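Local coordinates for sensor protein (Vibrio cholerae, PDB 3BY9), which probably senses C4-dicarboxylates such as succinate through this periplasmic sensor domain of a membrane-bound histidine kinase that probably autophosphorylates and relays the signal to a response regulator, at residues Ser164-Asp170 / Ala249-Leu255. Coordinates in Å, arbitrary orientation, origin at the centre of the assembly. Where two conformers were deposited one is given. Residues are numbered along the deposited sequence.
Sequences SYFVATD and ALTIRVL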
loop_
_atom_site.group_PDB
_atom_site.type_symbol
_atom_site.label_atom_id
_atom_site.label_comp_id
_atom_site.label_asym_id
_atom_site.label_seq_id
_atom_site.Cartn_x
_atom_site.Cartn_y
_atom_site.Cartn_z
ATOM N N SER A 164 -12.381 19.157 3.947
ATOM C CA SER A 164 -10.913 18.992 3.967
ATOM C C SER A 164 -10.606 17.714 3.171
ATOM O O SER A 164 -11.504 16.901 2.909
ATOM C CB SER A 164 -10.413 18.850 5.398
ATOM O OG SER A 164 -10.983 17.731 6.057
ATOM N N TYR A 165 -9.346 17.562 2.797
ATOM C CA TYR A 165 -8.929 16.437 1.979
ATOM C C TYR A 165 -7.810 15.725 2.643
ATOM O O TYR A 165 -7.140 16.288 3.524
ATOM C CB TYR A 165 -8.391 16.946 0.616
ATOM C CG TYR A 165 -9.371 17.803 -0.151
ATOM C CD1 TYR A 165 -10.253 17.222 -1.094
ATOM C CD2 TYR A 165 -9.516 19.154 0.175
ATOM C CE1 TYR A 165 -11.277 17.988 -1.705
ATOM C CE2 TYR A 165 -10.570 19.915 -0.402
ATOM C CZ TYR A 165 -11.427 19.303 -1.333
ATOM O OH TYR A 165 -12.471 20.045 -1.830
ATOM N N PHE A 166 -7.593 14.463 2.249
ATOM C CA PHE A 166 -6.390 13.829 2.805
ATOM C C PHE A 166 -5.570 13.227 1.683
ATOM O O PHE A 166 -6.068 12.937 0.586
ATOM C CB PHE A 166 -6.727 12.699 3.810
ATOM C CG PHE A 166 -6.851 11.340 3.163
ATOM C CD1 PHE A 166 -5.747 10.519 3.031
ATOM C CD2 PHE A 166 -8.075 10.920 2.632
ATOM C CE1 PHE A 166 -5.846 9.283 2.374
ATOM C CE2 PHE A 166 -8.183 9.690 1.972
ATOM C CZ PHE A 166 -7.045 8.866 1.848
ATOM N N VAL A 167 -4.265 13.101 1.927
ATOM C CA VAL A 167 -3.443 12.319 0.993
ATOM C C VAL A 167 -2.550 11.450 1.905
ATOM O O VAL A 167 -2.339 11.816 3.067
ATOM C CB VAL A 167 -2.469 13.134 0.108
ATOM C CG1 VAL A 167 -3.303 13.962 -0.920
ATOM C CG2 VAL A 167 -1.576 14.087 0.961
ATOM N N ALA A 168 -2.077 10.315 1.374
ATOM C CA ALA A 168 -1.098 9.472 2.086
ATOM C C ALA A 168 0.072 9.501 1.148
ATOM O O ALA A 168 -0.042 9.080 -0.012
ATOM C CB ALA A 168 -1.617 8.047 2.258
ATOM N N THR A 169 1.219 10.011 1.616
ATOM C CA THR A 169 2.394 10.142 0.740
ATOM C C THR A 169 3.548 9.207 1.120
ATOM O O THR A 169 3.736 8.899 2.287
ATOM C CB THR A 169 2.957 11.577 0.809
ATOM O OG1 THR A 169 3.120 11.942 2.196
ATOM C CG2 THR A 169 1.989 12.582 0.158
ATOM N N ASP A 170 4.301 8.778 0.103
ATOM C CA ASP A 170 5.456 7.919 0.379
ATOM C C ASP A 170 6.675 8.814 0.592
ATOM O O ASP A 170 6.565 10.047 0.692
ATOM C CB ASP A 170 5.685 6.923 -0.772
ATOM C CG ASP A 170 6.180 7.570 -2.063
ATOM O OD1 ASP A 170 6.587 8.750 -2.095
ATOM O OD2 ASP A 170 6.180 6.853 -3.094
ATOM N N ALA A 249 5.433 3.235 6.336
ATOM C CA ALA A 249 6.262 4.008 5.437
ATOM C C ALA A 249 5.386 4.951 4.612
ATOM O O ALA A 249 5.591 5.144 3.405
ATOM C CB ALA A 249 7.140 3.102 4.541
ATOM N N LEU A 250 4.375 5.513 5.286
ATOM C CA LEU A 250 3.424 6.483 4.697
ATOM C C LEU A 250 3.120 7.614 5.676
ATOM O O LEU A 250 3.060 7.390 6.889
ATOM C CB LEU A 250 2.090 5.827 4.355
ATOM C CG LEU A 250 2.014 4.901 3.143
ATOM C CD1 LEU A 250 0.654 4.183 3.132
ATOM C CD2 LEU A 250 2.197 5.713 1.884
ATOM N N THR A 251 2.920 8.824 5.157
ATOM C CA THR A 251 2.581 9.963 6.023
ATOM C C THR A 251 1.149 10.362 5.619
ATOM O O THR A 251 0.877 10.542 4.446
ATOM C CB THR A 251 3.540 11.172 5.802
ATOM O OG1 THR A 251 4.883 10.795 6.213
ATOM C CG2 THR A 251 3.106 12.403 6.669
ATOM N N ILE A 252 0.276 10.507 6.610
ATOM C CA ILE A 252 -1.116 10.919 6.357
ATOM C C ILE A 252 -1.156 12.442 6.489
ATOM O O ILE A 252 -0.579 13.004 7.421
ATOM C CB ILE A 252 -2.068 10.322 7.398
ATOM C CG1 ILE A 252 -1.852 8.807 7.494
ATOM C CG2 ILE A 252 -3.510 10.659 7.047
ATOM C CD1 ILE A 252 -2.561 8.209 8.672
ATOM N N ARG A 253 -1.847 13.119 5.567
ATOM C CA ARG A 253 -1.904 14.573 5.635
ATOM C C ARG A 253 -3.294 15.056 5.401
ATOM O O ARG A 253 -3.977 14.527 4.511
ATOM C CB ARG A 253 -0.998 15.142 4.525
ATOM C CG ARG A 253 0.426 14.495 4.570
ATOM C CD ARG A 253 1.331 15.164 3.527
ATOM N NE ARG A 253 2.698 14.618 3.389
ATOM C CZ ARG A 253 3.762 15.204 3.938
ATOM N NH1 ARG A 253 3.609 16.290 4.702
ATOM N NH2 ARG A 253 4.978 14.806 3.600
ATOM N N VAL A 254 -3.721 16.033 6.198
ATOM C CA VAL A 254 -5.060 16.604 6.005
ATOM C C VAL A 254 -4.835 18.026 5.475
ATOM O O VAL A 254 -3.984 18.783 5.978
ATOM C CB VAL A 254 -5.886 16.574 7.325
ATOM C CG1 VAL A 254 -5.140 17.216 8.491
ATOM C CG2 VAL A 254 -7.222 17.342 7.128
ATOM N N LEU A 255 -5.574 18.365 4.409
ATOM C CA LEU A 255 -5.418 19.658 3.729
ATOM C C LEU A 255 -6.716 20.440 3.779
ATOM O O LEU A 255 -7.765 19.891 3.446
ATOM C CB LEU A 255 -5.119 19.457 2.251
ATOM C CG LEU A 255 -3.753 18.994 1.777
ATOM C CD1 LEU A 255 -3.527 17.601 2.327
ATOM C CD2 LEU A 255 -3.710 18.929 0.251
HETATM O O HOH W 1 6.187 9.022 4.231
#
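Ser164 leads into two antiparallel strands, its small side chain directed toward Val254 (OG to CG2 3.9 Å) while the hydroxyl hydrogen-bonds Asn161. At Tyr165 the ladder begins: its N donates to Leu255 O (2.9 Å) and its O accepts from Leu255 N (2.7 Å). Phe166, opposite Val254 in a non-hydrogen-bonded pair, shares one face, by CA-to-CB direction, with Ala168, Ile252 and Val254; its ring meets Phe19 of helix 5-27, which covers this face, so bulky apolar residues suit it. Tyr165, Val167, Thr169, Thr251, Arg253 and Leu255 point to the other face. Strands 165-169 and 250-257 are adjacent inner strands of a PAS-like subdomain's antiparallel sheet, 165-169 lying between 250-257 and the backbone around 176-179, in what is probably the membrane-proximal half; the succinate pocket lies in the other. Val167, beta-branched and suited to an extended backbone, links N to Arg253 O (3.0 Å) and O to Arg253 N (2.9 Å). Ala168 faces Ile252 (CA-CA 4.5 Å), its methyl leaving room for Ile252 and Leu250. Thr169, also beta-branched, pairs N with Thr251 O (2.9 Å) and O with Thr251 N (3.0 Å); its OG1 accepts a hydrogen bond from buried Arg253 NE (3.0 Å), while Arg253 NH2 reaches Leu219 O. A water bridges Thr169 O and Thr251 OG1. Asp170 hydrogen-bonds Tyr205 OH through OD2 and His172 and Val174 N through OD1, a carboxylate suiting this turn.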